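Local coordinates for protein AT-less polyketide synthase (Streptomyces platensis subsp. rosaceus, PDB 4QYR) that probably catalyses decarboxylative carbon-carbon bond formation on carrier-bound polyketide chains, as one ketosynthase domain of a modular synthase of the isomigrastatin pathway, at residues Phe227-Asp232 against Cys381-Pro386; Ala339-Leu344 against Gly393-Arg398. All blocks are in the same frame, centred on the assembly; numbering follows the deposited sequence.

Contact 1. Residues Phe227-Asp232 against Cys381-Pro386; sequences FSAGAD and CDRLNP
Ser228 and Leu384 form a single, isolated beta bridge between two loops of the ketosynthase's thiolase-type fold, with their CA atoms 4.7 Å apart. Two backbone bonds flank that pair. Ala229 N donates to Arg383 O at 2.9 Å, while the bond from Asn385 N to Phe227 O is weak, bent to 130° at the hydrogen. Between them, Ser228 CA approaches Arg383 O in a CA-H...O contact. The pairing is a single bridge, and neither loop forms a regular strand around it. The hydrogen bonds across the contact are main-chain ones, and the side chains add short apolar contacts. Phe227 offers its CB to Cys381 SG at 3.6 Å, but its chi1 of -52° sets CG anti to the carbonyl carbon, and the ring leads off to Ala305 and to Val318 of helix 313-331. Ala229 CB lies against the Leu384 carbonyl, 3.2 Å from Leu384 O, with Arg383 CG 4.0 Å and Pro386 CD 4.1 Å from that CB. Ser228 OG turns back into its own loop, bonded to Lys225 O and weakly to Gly230 N. Asn385 likewise uses OD1 locally, in an Asx turn with His387 N, and its CB lies 3.2 Å from Phe227 O, with Ser228 O also close.

Contact 2. Residues Ala339-Leu344 against Gly393-Arg398; sequences ARPCAL and GFEVVR
The last two strands of the parallel part of the main ketosynthase sheet meet here: 342-344, from strand 342-345, lies against 394-396, the outermost strand at this end of the sheet within the chain. The connection between them runs through helices 348-351 and 358-372, the short strand 374-375 and a long loop. Their short axes come within 4.4 Å and diverge by 39°, a parallel but strongly twisted pair. The register runs Cys342-Phe394, Ala343-Glu395, Leu344-Val396. The backbone bonds alternate along it: Cys342 N reaches Gly393 O, Glu395 N reaches Cys342 O at 2.9 Å, and Val397 N closes the ladder on Leu344 O with a nearly straight 169° bond. On the face shared by Cys342, Leu344, Phe394 and Val396, an SG anti to the backbone N (chi1 165°) brings the Cys342 sulfur obliquely to the Phe394 ring, 4.1 Å from CE1. One branch of Leu344, CD2, meets Val396 CG2 at 4.1 Å. On the face of Ala343 and Glu395, flanking residues just beyond the strands join in: Val397 CG2 touches Ala343 CB at 3.7 Å, and Pro341 runs side by side with the extended Glu395 chain, Pro341 CG 3.9 Å from Glu395 OE1. The Glu395 carboxylate has its main partner in Arg401, a salt bridge through OE2. Backbone bonds from Ala343 to Gly301 and Val303 place 342-344 between strand 302-304 and the edge strand. The sulfur-aromatic and Leu344-Val396 contacts thus join the strands on the face where Leu344 and Phe394 pack on helix 313-331.

How the contacts relate
Contact 2 is largely buried, at the edge of the main sheet, whereas contact 1 is partly buried and belongs to loops nearer the surface, with centres about 16 Å apart. Both rely on main-chain bonds, yet contact 2 extends them into a regular parallel ladder and contact 1 stops at one bridge, with mixed polar and small apolar side chains around it. Their segments alternate along the chain, and 381-386 lies in the loop leading into strand 394-396. Phe227 joins the two directly: its CZ packs 3.7 Å from Leu344 CG, its side chain also meets Val396, and both Phe227 and Leu344 touch Val318 of helix 313-331. Arg398 adds a probable hydrogen bond from NH1 to Cys381 O.

Contact 1. Residues Phe227-Asp232 against Cys381-Pro386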
ATOM      1  N   PHE A 227      -5.930  20.785 -21.125  1.00 58.78           N
ATOM      2  CA  PHE A 227      -5.991  22.251 -21.191  1.00 51.71           C
ATOM      3  C   PHE A 227      -6.788  22.767 -22.380  1.00 54.89           C
ATOM      4  O   PHE A 227      -7.090  23.954 -22.447  1.00 57.55           O
ATOM      5  CB  PHE A 227      -4.597  22.867 -21.217  1.00 51.43           C
ATOM      6  CG  PHE A 227      -3.709  22.394 -20.119  1.00 52.31           C
ATOM      7  CD1 PHE A 227      -2.408  21.960 -20.395  1.00 53.70           C
ATOM      8  CD2 PHE A 227      -4.160  22.368 -18.806  1.00 51.00           C
ATOM      9  CE1 PHE A 227      -1.566  21.509 -19.369  1.00 44.50           C
ATOM     10  CE2 PHE A 227      -3.328  21.925 -17.778  1.00 45.24           C
ATOM     11  CZ  PHE A 227      -2.022  21.497 -18.069  1.00 43.67           C
ATOM     12  N   SER A 228      -7.144  21.888 -23.310  1.00 54.87           N
ATOM     13  CA  SER A 228      -7.878  22.325 -24.494  1.00 58.08           C
ATOM     14  C   SER A 228      -9.283  22.775 -24.135  1.00 63.07           C
ATOM     15  O   SER A 228      -9.774  22.500 -23.049  1.00 63.96           O
ATOM     16  CB  SER A 228      -7.968  21.219 -25.530  1.00 57.72           C
ATOM     17  OG  SER A 228      -9.138  20.458 -25.328  1.00 57.65           O
ATOM     18  N   ALA A 229      -9.932  23.460 -25.063  1.00 66.46           N
ATOM     19  CA  ALA A 229     -11.300  23.907 -24.861  1.00 69.45           C
ATOM     20  C   ALA A 229     -12.269  22.763 -25.131  1.00 69.80           C
ATOM     21  O   ALA A 229     -13.391  22.743 -24.620  1.00 72.07           O
ATOM     22  CB  ALA A 229     -11.610  25.095 -25.763  1.00 70.60           C
ATOM     23  N   GLY A 230     -11.821  21.814 -25.942  1.00 66.99           N
ATOM     24  CA  GLY A 230     -12.661  20.708 -26.348  1.00 67.61           C
ATOM     25  C   GLY A 230     -12.290  19.431 -25.628  1.00 64.69           C
ATOM     26  O   GLY A 230     -12.526  18.336 -26.128  1.00 65.24           O
ATOM     27  N   ALA A 231     -11.694  19.571 -24.454  1.00 63.11           N
ATOM     28  CA  ALA A 231     -11.367  18.414 -23.631  1.00 60.34           C
ATOM     29  C   ALA A 231     -12.661  17.690 -23.251  1.00 62.51           C
ATOM     30  O   ALA A 231     -13.617  18.313 -22.793  1.00 65.24           O
ATOM     31  CB  ALA A 231     -10.583  18.844 -22.384  1.00 57.69           C
ATOM     32  N   ASP A 232     -12.689  16.377 -23.452  1.00 61.70           N
ATOM     33  CA  ASP A 232     -13.938  15.630 -23.362  1.00 64.46           C
ATOM     34  C   ASP A 232     -13.708  14.198 -22.910  1.00 57.92           C
ATOM     35  O   ASP A 232     -14.519  13.315 -23.185  1.00 59.05           O
ATOM     36  CB  ASP A 232     -14.657  15.635 -24.717  1.00 75.81           C
ATOM     37  CG  ASP A 232     -13.849  14.951 -25.824  1.00 82.98           C
ATOM     38  OD1 ASP A 232     -12.626  14.733 -25.654  1.00 83.28           O
ATOM     39  OD2 ASP A 232     -14.440  14.662 -26.890  1.00 87.86           O
ATOM     40  N   CYS A 381      -3.744  21.465 -28.156  1.00 68.66           N
ATOM     41  CA  CYS A 381      -4.020  22.515 -27.211  1.00 70.88           C
ATOM     42  C   CYS A 381      -3.992  23.869 -27.905  1.00 75.45           C
ATOM     43  O   CYS A 381      -3.580  24.873 -27.325  1.00 72.99           O
ATOM     44  CB  CYS A 381      -3.003  22.446 -26.073  1.00 66.81           C
ATOM     45  SG  CYS A 381      -3.504  23.317 -24.616  1.00124.43           S
ATOM     46  N   ASP A 382      -4.439  23.893 -29.157  1.00 80.32           N
ATOM     47  CA  ASP A 382      -4.406  25.125 -29.937  1.00 85.83           C
ATOM     48  C   ASP A 382      -5.395  26.148 -29.401  1.00 78.66           C
ATOM     49  O   ASP A 382      -5.100  27.338 -29.356  1.00 79.33           O
ATOM     50  CB  ASP A 382      -4.676  24.840 -31.420  1.00 99.29           C
ATOM     51  CG  ASP A 382      -3.726  23.796 -31.997  1.00105.83           C
ATOM     52  OD1 ASP A 382      -2.498  23.931 -31.798  1.00105.36           O
ATOM     53  OD2 ASP A 382      -4.206  22.840 -32.648  1.00110.14           O
ATOM     54  N   ARG A 383      -6.559  25.683 -28.977  1.00 68.93           N
ATOM     55  CA  ARG A 383      -7.555  26.566 -28.387  1.00 68.76           C
ATOM     56  C   ARG A 383      -7.695  26.273 -26.886  1.00 66.95           C
ATOM     57  O   ARG A 383      -8.205  25.218 -26.495  1.00 65.45           O
ATOM     58  CB  ARG A 383      -8.888  26.393 -29.110  1.00 72.38           C
ATOM     59  CG  ARG A 383      -9.979  27.312 -28.639  1.00 76.65           C
ATOM     60  CD  ARG A 383      -9.945  28.606 -29.410  1.00 83.43           C
ATOM     61  NE  ARG A 383      -9.975  28.391 -30.853  1.00 88.54           N
ATOM     62  CZ  ARG A 383     -10.732  29.096 -31.694  1.00 94.40           C
ATOM     63  NH1 ARG A 383     -11.533  30.049 -31.228  1.00 94.08           N
ATOM     64  NH2 ARG A 383     -10.698  28.845 -33.002  1.00 98.09           N
ATOM     65  N   LEU A 384      -7.229  27.190 -26.041  1.00 66.13           N
ATOM     66  CA  LEU A 384      -7.170  26.929 -24.602  1.00 64.01           C
ATOM     67  C   LEU A 384      -8.550  26.827 -23.960  1.00 68.38           C
ATOM     68  O   LEU A 384      -9.546  27.275 -24.527  1.00 76.04           O
ATOM     69  CB  LEU A 384      -6.374  28.018 -23.881  1.00 61.20           C
ATOM     70  CG  LEU A 384      -4.854  28.135 -24.019  1.00 63.91           C
ATOM     71  CD1 LEU A 384      -4.294  28.874 -22.813  1.00 62.88           C
ATOM     72  CD2 LEU A 384      -4.183  26.786 -24.164  1.00 63.41           C
ATOM     73  N   ASN A 385      -8.590  26.244 -22.764  1.00 66.03           N
ATOM     74  CA  ASN A 385      -9.814  26.157 -21.968  1.00 66.14           C
ATOM     75  C   ASN A 385     -10.216  27.520 -21.387  1.00 66.70           C
ATOM     76  O   ASN A 385      -9.383  28.258 -20.857  1.00 61.37           O
ATOM     77  CB  ASN A 385      -9.620  25.136 -20.847  1.00 66.00           C
ATOM     78  CG  ASN A 385     -10.919  24.727 -20.176  1.00 67.19           C
ATOM     79  OD1 ASN A 385     -11.721  25.565 -19.771  1.00 71.67           O
ATOM     80  ND2 ASN A 385     -11.108  23.424 -20.014  1.00 64.60           N
ATOM     81  N   PRO A 386     -11.508  27.858 -21.492  1.00 67.87           N
ATOM     82  CA  PRO A 386     -12.045  29.144 -21.023  1.00 68.78           C
ATOM     83  C   PRO A 386     -12.128  29.308 -19.503  1.00 70.13           C
ATOM     84  O   PRO A 386     -12.431  30.414 -19.058  1.00 72.33           O
ATOM     85  CB  PRO A 386     -13.452  29.170 -21.617  1.00 68.92           C
ATOM     86  CG  PRO A 386     -13.450  28.145 -22.707  1.00 69.65           C
ATOM     87  CD  PRO A 386     -12.501  27.094 -22.267  1.00 67.71           C
TER

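Contact 2. Residues Ala339-Leu344 against Gly393-Arg398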
ATOM      1  N   ALA A 339       5.970  36.979 -10.028  1.00117.30           N
ATOM      2  CA  ALA A 339       6.924  37.834 -10.733  1.00123.97           C
ATOM      3  C   ALA A 339       6.897  37.565 -12.241  1.00123.79           C
ATOM      4  O   ALA A 339       6.969  38.492 -13.046  1.00127.32           O
ATOM      5  CB  ALA A 339       8.331  37.632 -10.179  1.00126.10           C
ATOM      6  N   ARG A 340       6.804  36.289 -12.610  1.00120.31           N
ATOM      7  CA  ARG A 340       6.638  35.878 -14.006  1.00118.52           C
ATOM      8  C   ARG A 340       5.869  34.554 -14.102  1.00108.40           C
ATOM      9  O   ARG A 340       5.849  33.773 -13.149  1.00105.18           O
ATOM     10  CB  ARG A 340       7.999  35.768 -14.706  1.00128.54           C
ATOM     11  CG  ARG A 340       9.187  35.612 -13.780  1.00134.50           C
ATOM     12  CD  ARG A 340      10.446  36.189 -14.415  1.00140.60           C
ATOM     13  NE  ARG A 340      11.611  36.054 -13.542  1.00142.60           N
ATOM     14  CZ  ARG A 340      11.916  36.909 -12.567  1.00144.68           C
ATOM     15  NH1 ARG A 340      12.993  36.708 -11.822  1.00144.32           N
ATOM     16  NH2 ARG A 340      11.141  37.962 -12.333  1.00146.18           N
ATOM     17  N   PRO A 341       5.216  34.302 -15.250  1.00 98.39           N
ATOM     18  CA  PRO A 341       4.363  33.109 -15.359  1.00 88.54           C
ATOM     19  C   PRO A 341       5.129  31.793 -15.331  1.00 80.61           C
ATOM     20  O   PRO A 341       6.049  31.571 -16.118  1.00 82.27           O
ATOM     21  CB  PRO A 341       3.675  33.289 -16.714  1.00 89.76           C
ATOM     22  CG  PRO A 341       4.595  34.198 -17.483  1.00 94.30           C
ATOM     23  CD  PRO A 341       5.148  35.138 -16.462  1.00 98.40           C
ATOM     24  N   CYS A 342       4.732  30.920 -14.419  1.00 73.25           N
ATOM     25  CA  CYS A 342       5.299  29.587 -14.330  1.00 63.98           C
ATOM     26  C   CYS A 342       4.752  28.697 -15.445  1.00 59.20           C
ATOM     27  O   CYS A 342       3.561  28.724 -15.734  1.00 58.80           O
ATOM     28  CB  CYS A 342       4.999  28.979 -12.962  1.00 60.34           C
ATOM     29  SG  CYS A 342       5.271  27.196 -12.860  1.00 68.51           S
ATOM     30  N   ALA A 343       5.624  27.906 -16.062  1.00 51.03           N
ATOM     31  CA  ALA A 343       5.238  27.031 -17.162  1.00 49.46           C
ATOM     32  C   ALA A 343       4.423  25.821 -16.697  1.00 46.58           C
ATOM     33  O   ALA A 343       4.567  25.332 -15.569  1.00 49.73           O
ATOM     34  CB  ALA A 343       6.458  26.574 -17.897  1.00 49.03           C
ATOM     35  N   LEU A 344       3.587  25.317 -17.592  1.00 46.02           N
ATOM     36  CA  LEU A 344       2.616  24.294 -17.235  1.00 45.50           C
ATOM     37  C   LEU A 344       2.470  23.258 -18.336  1.00 44.98           C
ATOM     38  O   LEU A 344       2.536  23.603 -19.518  1.00 48.12           O
ATOM     39  CB  LEU A 344       1.275  24.956 -16.937  1.00 45.21           C
ATOM     40  CG  LEU A 344       0.161  24.016 -16.560  1.00 47.62           C
ATOM     41  CD1 LEU A 344       0.366  23.586 -15.123  1.00 55.54           C
ATOM     42  CD2 LEU A 344      -1.107  24.768 -16.704  1.00 48.40           C
ATOM     43  N   GLY A 393      -0.948  33.632 -14.093  1.00 93.28           N
ATOM     44  CA  GLY A 393      -0.066  32.992 -13.138  1.00 83.13           C
ATOM     45  C   GLY A 393       0.661  31.803 -13.730  1.00 73.67           C
ATOM     46  O   GLY A 393       1.765  31.466 -13.301  1.00 69.45           O
ATOM     47  N   PHE A 394       0.035  31.169 -14.719  1.00 70.66           N
ATOM     48  CA  PHE A 394       0.538  29.932 -15.316  1.00 66.29           C
ATOM     49  C   PHE A 394       0.379  29.908 -16.824  1.00 68.51           C
ATOM     50  O   PHE A 394      -0.702  30.169 -17.345  1.00 75.31           O
ATOM     51  CB  PHE A 394      -0.186  28.718 -14.746  1.00 64.30           C
ATOM     52  CG  PHE A 394       0.146  28.430 -13.322  1.00 67.61           C
ATOM     53  CD1 PHE A 394       1.057  27.434 -13.003  1.00 66.56           C
ATOM     54  CD2 PHE A 394      -0.464  29.138 -12.295  1.00 71.14           C
ATOM     55  CE1 PHE A 394       1.367  27.155 -11.689  1.00 67.05           C
ATOM     56  CE2 PHE A 394      -0.158  28.869 -10.978  1.00 72.76           C
ATOM     57  CZ  PHE A 394       0.759  27.869 -10.672  1.00 70.32           C
ATOM     58  N   GLU A 395       1.451  29.560 -17.523  1.00 63.45           N
ATOM     59  CA  GLU A 395       1.418  29.473 -18.969  1.00 63.21           C
ATOM     60  C   GLU A 395       1.511  28.022 -19.435  1.00 61.10           C
ATOM     61  O   GLU A 395       2.326  27.252 -18.935  1.00 59.93           O
ATOM     62  CB  GLU A 395       2.556  30.302 -19.551  1.00 72.00           C
ATOM     63  CG  GLU A 395       2.462  30.582 -21.034  1.00 83.80           C
ATOM     64  CD  GLU A 395       3.680  31.343 -21.552  1.00 97.19           C
ATOM     65  OE1 GLU A 395       4.119  32.304 -20.878  1.00100.93           O
ATOM     66  OE2 GLU A 395       4.202  30.978 -22.632  1.00102.39           O
ATOM     67  N   VAL A 396       0.666  27.637 -20.382  1.00 61.63           N
ATOM     68  CA  VAL A 396       0.813  26.339 -21.009  1.00 50.95           C
ATOM     69  C   VAL A 396       1.893  26.420 -22.072  1.00 55.60           C
ATOM     70  O   VAL A 396       1.882  27.326 -22.892  1.00 57.42           O
ATOM     71  CB  VAL A 396      -0.476  25.862 -21.655  1.00 50.98           C
ATOM     72  CG1 VAL A 396      -0.244  24.529 -22.346  1.00 49.09           C
ATOM     73  CG2 VAL A 396      -1.573  25.766 -20.628  1.00 50.27           C
ATOM     74  N   VAL A 397       2.834  25.481 -22.046  1.00 56.05           N
ATOM     75  CA  VAL A 397       3.894  25.404 -23.050  1.00 54.96           C
ATOM     76  C   VAL A 397       3.417  24.680 -24.286  1.00 58.50           C
ATOM     77  O   VAL A 397       3.315  23.453 -24.284  1.00 60.16           O
ATOM     78  CB  VAL A 397       5.127  24.662 -22.514  1.00 53.89           C
ATOM     79  CG1 VAL A 397       6.221  24.589 -23.582  1.00 49.94           C
ATOM     80  CG2 VAL A 397       5.633  25.331 -21.255  1.00 56.12           C
ATOM     81  N   ARG A 398       3.127  25.420 -25.345  1.00 61.31           N
ATOM     82  CA  ARG A 398       2.642  24.790 -26.564  1.00 64.72           C
ATOM     83  C   ARG A 398       3.730  24.859 -27.627  1.00 71.27           C
ATOM     84  O   ARG A 398       3.520  24.493 -28.786  1.00 71.93           O
ATOM     85  CB  ARG A 398       1.357  25.471 -27.026  1.00 63.49           C
ATOM     86  CG  ARG A 398       0.298  25.502 -25.951  1.00 55.08           C
ATOM     87  CD  ARG A 398      -0.947  26.233 -26.408  1.00 67.93           C
ATOM     88  NE  ARG A 398      -0.809  27.687 -26.364  1.00 69.75           N
ATOM     89  CZ  ARG A 398      -1.775  28.535 -26.715  1.00 70.51           C
ATOM     90  NH1 ARG A 398      -2.944  28.071 -27.125  1.00 72.03           N
ATOM     91  NH2 ARG A 398      -1.578  29.842 -26.650  1.00 71.49           N
TER